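PDB 7MX5: Tol-Pal system protein TolB from Acinetobacter baumannii, which probably acts in the periplasm as part of the Tol-Pal system, helping outer membrane invagination during cell division and maintenance of outer membrane integrity. Local coordinates for residues A[170-182]-A[388-400]. Numbering follows the deposited sequence.
Sequences DPILSPAWTPDAK and EQGEVREPAWAPK
Glu-394 OE1 accepts from two donors at once: the backbone N of Ser-174, at 3.1 Å and almost straight (174°), and a water that also donates to Ile-172 O. The other carboxylate oxygen, OE2, takes the hydroxyl OG of Ser-174 at 3.0 Å. Both donors of Ser-174 come from above the carboxylate plane, so the flat group lies across the serine and is fixed by its backbone and side chain together. Beyond CG the glutamate chain is extended, which carries the carboxylate over to strand 172-177, while its CB packs on Pro-175 CD at 3.8 Å. A second water, donating to Pro-175 O and weakly to Glu-394 O, spans the gap between the main chains.

Farther along, the indole of Trp-177 lies against Ala-396, Ala-398 and Pro-399. Trp-177 NE1 comes within 2.5 Å of Ala-396 O at the ring edge, a weak, bent bond (130°) whose shortness makes it doubtful. Ala-398 CB sits over the middle of the six-membered ring, 3.5 Å from its centroid, a CH-pi contact, and Pro-399 CD meets Trp-177 CB at 3.5 Å. Ala-181, at the end of the type I turn from Thr-178, adds its CB against Pro-399 CD at 4.0 Å.

The example illustrates how neighbouring blades of a beta-propeller join: strands 172-177 and 391-397 run nearly parallel (10°), with axes 6.5 Å apart at their closest approach, and are tied by side chains and water. Strand 391-397 completes the sheet of 135-141, 150-156 and 163-168, so the chain's last strand closes the ring beside its first propeller strands; strand 172-177 begins the next sheet, beside 183-188. Trp-177 also touches Ala-137 and Ile-154 of the first sheet, whereas Trp-397 packs against Met-359 and Val-361 of strand 359-366, in the preceding blade.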
ATOM      1  N   ASP A 170      -7.719  11.022  21.113  1.00 38.38           N
ATOM      2  CA  ASP A 170      -7.284   9.780  21.726  1.00 37.05           C
ATOM      3  C   ASP A 170      -6.709   8.861  20.660  1.00 45.91           C
ATOM      4  O   ASP A 170      -7.010   9.017  19.471  1.00 34.71           O
ATOM      5  CB  ASP A 170      -8.454   9.097  22.448  1.00 44.86           C
ATOM      6  CG  ASP A 170      -8.931   9.884  23.655  1.00 62.29           C
ATOM      7  OD1 ASP A 170      -8.181   9.955  24.651  1.00 48.24           O
ATOM      8  OD2 ASP A 170     -10.050  10.438  23.603  1.00 63.72           O
ATOM      9  N   PRO A 171      -5.866   7.904  21.052  1.00 50.72           N
ATOM     10  CA  PRO A 171      -5.170   7.071  20.058  1.00 38.61           C
ATOM     11  C   PRO A 171      -6.120   6.362  19.103  1.00 39.38           C
ATOM     12  O   PRO A 171      -7.134   5.792  19.509  1.00 45.15           O
ATOM     13  CB  PRO A 171      -4.394   6.068  20.918  1.00 45.83           C
ATOM     14  CG  PRO A 171      -4.228   6.721  22.239  1.00 38.87           C
ATOM     15  CD  PRO A 171      -5.307   7.746  22.407  1.00 42.30           C
ATOM     16  N   ILE A 172      -5.775   6.412  17.817  1.00 38.23           N
ATOM     17  CA  ILE A 172      -6.391   5.594  16.778  1.00 37.16           C
ATOM     18  C   ILE A 172      -5.281   4.758  16.160  1.00 34.79           C
ATOM     19  O   ILE A 172      -4.309   5.309  15.629  1.00 33.58           O
ATOM     20  CB  ILE A 172      -7.097   6.447  15.712  1.00 40.85           C
ATOM     21  CG1 ILE A 172      -8.316   7.154  16.307  1.00 41.27           C
ATOM     22  CG2 ILE A 172      -7.507   5.583  14.528  1.00 35.03           C
ATOM     23  CD1 ILE A 172      -8.922   8.193  15.389  1.00 45.67           C
ATOM     24  N   LEU A 173      -5.415   3.435  16.234  1.00 28.98           N
ATOM     25  CA  LEU A 173      -4.327   2.535  15.882  1.00 30.96           C
ATOM     26  C   LEU A 173      -4.787   1.466  14.900  1.00 43.13           C
ATOM     27  O   LEU A 173      -5.958   1.079  14.874  1.00 42.52           O
ATOM     28  CB  LEU A 173      -3.739   1.851  17.126  1.00 31.70           C
ATOM     29  CG  LEU A 173      -3.549   2.702  18.383  1.00 39.61           C
ATOM     30  CD1 LEU A 173      -3.324   1.814  19.595  1.00 33.95           C
ATOM     31  CD2 LEU A 173      -2.394   3.673  18.204  1.00 39.67           C
ATOM     32  N   SER A 174      -3.834   1.001  14.091  1.00 37.53           N
ATOM     33  CA  SER A 174      -3.934  -0.189  13.253  1.00 34.01           C
ATOM     34  C   SER A 174      -5.129  -0.164  12.306  1.00 31.58           C
ATOM     35  O   SER A 174      -6.095  -0.909  12.512  1.00 32.93           O
ATOM     36  CB  SER A 174      -4.000  -1.438  14.133  1.00 38.54           C
ATOM     37  OG  SER A 174      -2.907  -1.486  15.033  1.00 48.36           O
ATOM     38  N   PRO A 175      -5.101   0.657  11.257  1.00 30.99           N
ATOM     39  CA  PRO A 175      -6.141   0.553  10.223  1.00 38.46           C
ATOM     40  C   PRO A 175      -5.951  -0.723   9.414  1.00 35.76           C
ATOM     41  O   PRO A 175      -4.840  -1.042   8.985  1.00 41.70           O
ATOM     42  CB  PRO A 175      -5.935   1.806   9.363  1.00 26.58           C
ATOM     43  CG  PRO A 175      -4.836   2.594  10.005  1.00 37.27           C
ATOM     44  CD  PRO A 175      -4.116   1.710  10.963  1.00 40.01           C
ATOM     45  N   ALA A 176      -7.044  -1.457   9.217  1.00 32.12           N
ATOM     46  CA  ALA A 176      -7.021  -2.719   8.491  1.00 33.78           C
ATOM     47  C   ALA A 176      -8.113  -2.709   7.434  1.00 40.77           C
ATOM     48  O   ALA A 176      -9.262  -2.361   7.725  1.00 33.95           O
ATOM     49  CB  ALA A 176      -7.209  -3.909   9.435  1.00 34.45           C
ATOM     50  N   TRP A 177      -7.755  -3.100   6.214  1.00 37.39           N
ATOM     51  CA  TRP A 177      -8.671  -3.055   5.084  1.00 38.59           C
ATOM     52  C   TRP A 177      -9.485  -4.340   5.004  1.00 34.49           C
ATOM     53  O   TRP A 177      -8.940  -5.440   5.140  1.00 40.06           O
ATOM     54  CB  TRP A 177      -7.902  -2.842   3.781  1.00 35.03           C
ATOM     55  CG  TRP A 177      -7.506  -1.423   3.542  1.00 34.89           C
ATOM     56  CD1 TRP A 177      -6.295  -0.857   3.807  1.00 28.74           C
ATOM     57  CD2 TRP A 177      -8.322  -0.385   2.986  1.00 36.21           C
ATOM     58  NE1 TRP A 177      -6.305   0.470   3.452  1.00 36.12           N
ATOM     59  CE2 TRP A 177      -7.538   0.785   2.946  1.00 33.81           C
ATOM     60  CE3 TRP A 177      -9.639  -0.333   2.520  1.00 37.62           C
ATOM     61  CZ2 TRP A 177      -8.027   1.994   2.457  1.00 39.13           C
ATOM     62  CZ3 TRP A 177     -10.123   0.868   2.035  1.00 35.37           C
ATOM     63  CH2 TRP A 177      -9.319   2.015   2.007  1.00 47.41           C
ATOM     64  N   THR A 178     -10.787  -4.193   4.784  1.00 40.91           N
ATOM     65  CA  THR A 178     -11.634  -5.344   4.533  1.00 32.96           C
ATOM     66  C   THR A 178     -11.292  -5.942   3.165  1.00 38.07           C
ATOM     67  O   THR A 178     -10.811  -5.233   2.276  1.00 32.17           O
ATOM     68  CB  THR A 178     -13.109  -4.934   4.613  1.00 40.23           C
ATOM     69  OG1 THR A 178     -13.764  -5.694   5.637  1.00 43.16           O
ATOM     70  CG2 THR A 178     -13.830  -5.138   3.294  1.00 42.78           C
ATOM     71  N   PRO A 179     -11.498  -7.257   2.988  1.00 40.84           N
ATOM     72  CA  PRO A 179     -11.010  -7.930   1.764  1.00 32.69           C
ATOM     73  C   PRO A 179     -11.365  -7.237   0.456  1.00 42.30           C
ATOM     74  O   PRO A 179     -10.521  -7.179  -0.446  1.00 45.03           O
ATOM     75  CB  PRO A 179     -11.662  -9.317   1.847  1.00 42.07           C
ATOM     76  CG  PRO A 179     -11.983  -9.524   3.275  1.00 39.57           C
ATOM     77  CD  PRO A 179     -12.032  -8.206   3.979  1.00 36.10           C
ATOM     78  N   ASP A 180     -12.583  -6.718   0.316  1.00 40.01           N
ATOM     79  CA  ASP A 180     -12.974  -6.018  -0.900  1.00 41.87           C
ATOM     80  C   ASP A 180     -12.785  -4.508  -0.798  1.00 43.86           C
ATOM     81  O   ASP A 180     -13.266  -3.775  -1.669  1.00 36.90           O
ATOM     82  CB  ASP A 180     -14.425  -6.357  -1.268  1.00 41.60           C
ATOM     83  CG  ASP A 180     -15.408  -6.063  -0.146  1.00 49.22           C
ATOM     84  OD1 ASP A 180     -15.238  -5.056   0.566  1.00 40.09           O
ATOM     85  OD2 ASP A 180     -16.364  -6.851   0.021  1.00 51.29           O
ATOM     86  N   ALA A 181     -12.103  -4.033   0.247  1.00 38.72           N
ATOM     87  CA  ALA A 181     -11.750  -2.626   0.431  1.00 41.90           C
ATOM     88  C   ALA A 181     -12.969  -1.709   0.491  1.00 33.13           C
ATOM     89  O   ALA A 181     -12.852  -0.506   0.243  1.00 47.75           O
ATOM     90  CB  ALA A 181     -10.787  -2.147  -0.662  1.00 33.38           C
ATOM     91  N   LYS A 182     -14.143  -2.250   0.817  1.00 38.76           N
ATOM     92  CA  LYS A 182     -15.331  -1.421   0.980  1.00 44.57           C
ATOM     93  C   LYS A 182     -15.455  -0.854   2.385  1.00 42.64           C
ATOM     94  O   LYS A 182     -16.050   0.214   2.566  1.00 42.46           O
ATOM     95  CB  LYS A 182     -16.592  -2.223   0.646  1.00 40.99           C
ATOM     96  CG  LYS A 182     -17.099  -2.029  -0.771  1.00 54.41           C
ATOM     97  CD  LYS A 182     -17.475  -3.359  -1.403  1.00 62.79           C
ATOM     98  CE  LYS A 182     -18.010  -3.171  -2.812  1.00 54.99           C
ATOM     99  NZ  LYS A 182     -18.968  -4.249  -3.186  1.00 67.11           N
ATOM    100  N   GLU A 388       3.216  17.523   6.523  1.00 64.37           N
ATOM    101  CA  GLU A 388       3.619  18.895   6.806  1.00 66.65           C
ATOM    102  C   GLU A 388       3.937  19.085   8.282  1.00 69.66           C
ATOM    103  O   GLU A 388       4.807  19.891   8.631  1.00 72.47           O
ATOM    104  CB  GLU A 388       2.526  19.868   6.367  1.00 85.65           C
ATOM    105  CG  GLU A 388       2.398  20.013   4.862  1.00 78.66           C
ATOM    106  CD  GLU A 388       1.969  21.404   4.443  1.00 83.45           C
ATOM    107  OE1 GLU A 388       2.249  22.366   5.190  1.00 88.16           O
ATOM    108  OE2 GLU A 388       1.349  21.539   3.367  1.00 85.49           O
ATOM    109  N   GLN A 389       3.252  18.350   9.155  1.00 70.18           N
ATOM    110  CA  GLN A 389       3.496  18.430  10.586  0.50 66.92           C
ATOM    111  C   GLN A 389       3.086  17.114  11.229  1.00 58.53           C
ATOM    112  O   GLN A 389       2.159  16.439  10.774  1.00 50.79           O
ATOM    113  CB  GLN A 389       2.746  19.604  11.227  0.50 69.07           C
ATOM    114  CG  GLN A 389       1.247  19.606  10.983  0.50 65.28           C
ATOM    115  CD  GLN A 389       0.868  20.241   9.660  0.50 67.27           C
ATOM    116  OE1 GLN A 389       1.483  21.215   9.226  0.50 65.39           O
ATOM    117  NE2 GLN A 389      -0.151  19.690   9.011  0.50 70.22           N
ATOM    118  N   GLY A 390       3.803  16.750  12.287  1.00 62.60           N
ATOM    119  CA  GLY A 390       3.539  15.497  12.962  1.00 51.66           C
ATOM    120  C   GLY A 390       4.191  14.322  12.254  1.00 48.59           C
ATOM    121  O   GLY A 390       5.132  14.469  11.467  1.00 55.55           O
ATOM    122  N   GLU A 391       3.670  13.130  12.543  1.00 38.03           N
ATOM    123  CA  GLU A 391       4.190  11.897  11.974  1.00 45.23           C
ATOM    124  C   GLU A 391       3.054  11.075  11.383  1.00 38.76           C
ATOM    125  O   GLU A 391       1.893  11.199  11.779  1.00 38.27           O
ATOM    126  CB  GLU A 391       4.946  11.067  13.023  1.00 39.74           C
ATOM    127  CG  GLU A 391       4.072  10.538  14.148  1.00 47.74           C
ATOM    128  CD  GLU A 391       4.868   9.807  15.210  1.00 48.87           C
ATOM    129  OE1 GLU A 391       5.954   9.282  14.883  1.00 51.02           O
ATOM    130  OE2 GLU A 391       4.409   9.755  16.371  1.00 56.54           O
ATOM    131  N   VAL A 392       3.410  10.229  10.419  1.00 34.66           N
ATOM    132  CA  VAL A 392       2.481   9.315   9.765  1.00 38.37           C
ATOM    133  C   VAL A 392       2.839   7.899  10.189  1.00 33.80           C
ATOM    134  O   VAL A 392       4.009   7.503  10.120  1.00 42.51           O
ATOM    135  CB  VAL A 392       2.529   9.459   8.234  1.00 42.86           C
ATOM    136  CG1 VAL A 392       1.167   9.161   7.633  1.00 33.72           C
ATOM    137  CG2 VAL A 392       3.001  10.852   7.850  1.00 44.08           C
ATOM    138  N   ARG A 393       1.839   7.138  10.629  1.00 34.21           N
ATOM    139  CA  ARG A 393       2.078   5.819  11.195  1.00 39.75           C
ATOM    140  C   ARG A 393       1.061   4.818  10.666  1.00 30.07           C
ATOM    141  O   ARG A 393      -0.043   5.177  10.247  1.00 33.05           O
ATOM    142  CB  ARG A 393       2.019   5.843  12.731  1.00 36.96           C
ATOM    143  CG  ARG A 393       2.811   6.970  13.372  1.00 46.96           C
ATOM    144  CD  ARG A 393       4.264   6.575  13.546  1.00 33.85           C
ATOM    145  NE  ARG A 393       4.393   5.224  14.077  1.00 36.86           N
ATOM    146  CZ  ARG A 393       4.767   4.942  15.317  1.00 49.42           C
ATOM    147  NH1 ARG A 393       5.064   5.897  16.183  1.00 48.53           N
ATOM    148  NH2 ARG A 393       4.844   3.670  15.698  1.00 48.16           N
ATOM    149  N   GLU A 394       1.463   3.546  10.695  1.00 33.62           N
ATOM    150  CA  GLU A 394       0.620   2.383  10.438  1.00 28.37           C
ATOM    151  C   GLU A 394      -0.113   2.472   9.105  1.00 31.33           C
ATOM    152  O   GLU A 394      -1.348   2.565   9.084  1.00 32.59           O
ATOM    153  CB  GLU A 394      -0.382   2.209  11.581  1.00 35.50           C
ATOM    154  CG  GLU A 394       0.129   1.337  12.718  1.00 37.67           C
ATOM    155  CD  GLU A 394      -0.661   1.520  14.000  1.00 43.67           C
ATOM    156  OE1 GLU A 394      -1.230   2.614  14.201  1.00 33.06           O
ATOM    157  OE2 GLU A 394      -0.714   0.568  14.806  1.00 39.78           O
ATOM    158  N   PRO A 395       0.593   2.434   7.978  1.00 27.99           N
ATOM    159  CA  PRO A 395      -0.088   2.443   6.682  1.00 31.55           C
ATOM    160  C   PRO A 395      -0.675   1.079   6.349  1.00 26.80           C
ATOM    161  O   PRO A 395      -0.239   0.039   6.846  1.00 35.96           O
ATOM    162  CB  PRO A 395       1.028   2.816   5.703  1.00 41.19           C
ATOM    163  CG  PRO A 395       2.257   2.269   6.336  1.00 33.97           C
ATOM    164  CD  PRO A 395       2.059   2.402   7.828  1.00 32.88           C
ATOM    165  N   ALA A 396      -1.688   1.103   5.485  1.00 31.16           N
ATOM    166  CA  ALA A 396      -2.342  -0.125   5.038  1.00 32.81           C
ATOM    167  C   ALA A 396      -2.818   0.084   3.607  1.00 37.53           C
ATOM    168  O   ALA A 396      -3.791   0.809   3.376  1.00 31.38           O
ATOM    169  CB  ALA A 396      -3.503  -0.499   5.955  1.00 27.82           C
ATOM    170  N   TRP A 397      -2.131  -0.545   2.657  1.00 34.44           N
ATOM    171  CA  TRP A 397      -2.509  -0.439   1.254  1.00 30.24           C
ATOM    172  C   TRP A 397      -3.794  -1.215   0.998  1.00 34.51           C
ATOM    173  O   TRP A 397      -3.899  -2.394   1.347  1.00 32.05           O
ATOM    174  CB  TRP A 397      -1.384  -0.970   0.366  1.00 36.25           C
ATOM    175  CG  TRP A 397      -1.270  -0.287  -0.965  1.00 42.53           C
ATOM    176  CD1 TRP A 397      -2.280  -0.043  -1.851  1.00 33.78           C
ATOM    177  CD2 TRP A 397      -0.076   0.230  -1.564  1.00 33.04           C
ATOM    178  NE1 TRP A 397      -1.787   0.597  -2.963  1.00 39.40           N
ATOM    179  CE2 TRP A 397      -0.437   0.776  -2.812  1.00 36.20           C
ATOM    180  CE3 TRP A 397       1.264   0.286  -1.166  1.00 32.94           C
ATOM    181  CZ2 TRP A 397       0.492   1.371  -3.664  1.00 43.39           C
ATOM    182  CZ3 TRP A 397       2.185   0.876  -2.013  1.00 33.36           C
ATOM    183  CH2 TRP A 397       1.794   1.411  -3.248  1.00 39.76           C
ATOM    184  N   ALA A 398      -4.775  -0.551   0.390  1.00 29.60           N
ATOM    185  CA  ALA A 398      -6.044  -1.203   0.105  1.00 40.29           C
ATOM    186  C   ALA A 398      -5.844  -2.317  -0.921  1.00 39.55           C
ATOM    187  O   ALA A 398      -5.139  -2.127  -1.917  1.00 35.15           O
ATOM    188  CB  ALA A 398      -7.067  -0.194  -0.411  1.00 31.73           C
ATOM    189  N   PRO A 399      -6.448  -3.479  -0.712  1.00 38.31           N
ATOM    190  CA  PRO A 399      -6.257  -4.610  -1.624  1.00 45.02           C
ATOM    191  C   PRO A 399      -7.063  -4.427  -2.906  1.00 46.44           C
ATOM    192  O   PRO A 399      -7.796  -3.456  -3.084  1.00 47.72           O
ATOM    193  CB  PRO A 399      -6.768  -5.797  -0.805  1.00 52.50           C
ATOM    194  CG  PRO A 399      -7.828  -5.201   0.056  1.00 44.31           C
ATOM    195  CD  PRO A 399      -7.319  -3.831   0.424  1.00 42.37           C
ATOM    196  N   LYS A 400      -6.914  -5.394  -3.804  1.00 68.71           N
ATOM    197  CA  LYS A 400      -7.637  -5.393  -5.071  1.00 74.72           C
ATOM    198  C   LYS A 400      -8.513  -6.635  -5.188  1.00 82.99           C
ATOM    199  O   LYS A 400      -8.437  -7.543  -4.360  1.00 83.47           O
ATOM    200  CB  LYS A 400      -6.662  -5.320  -6.247  1.00 78.32           C
ATOM    201  CG  LYS A 400      -6.746  -4.030  -7.048  1.00 77.48           C
ATOM    202  CD  LYS A 400      -6.327  -2.832  -6.211  1.00 69.49           C
ATOM    203  CE  LYS A 400      -6.258  -1.567  -7.051  1.00 64.22           C
ATOM    204  NZ  LYS A 400      -5.664  -1.824  -8.392  1.00 67.96           N
ATOM    205  OXT LYS A 400      -9.317  -6.760  -6.111  1.00 88.92           O
TER
HETATM  206  O   HOH W   1      -1.587   5.158  14.809  1.00 32.25           O
HETATM  207  O   HOH W   2      -2.173  -0.604   9.828  0.50 30.91           O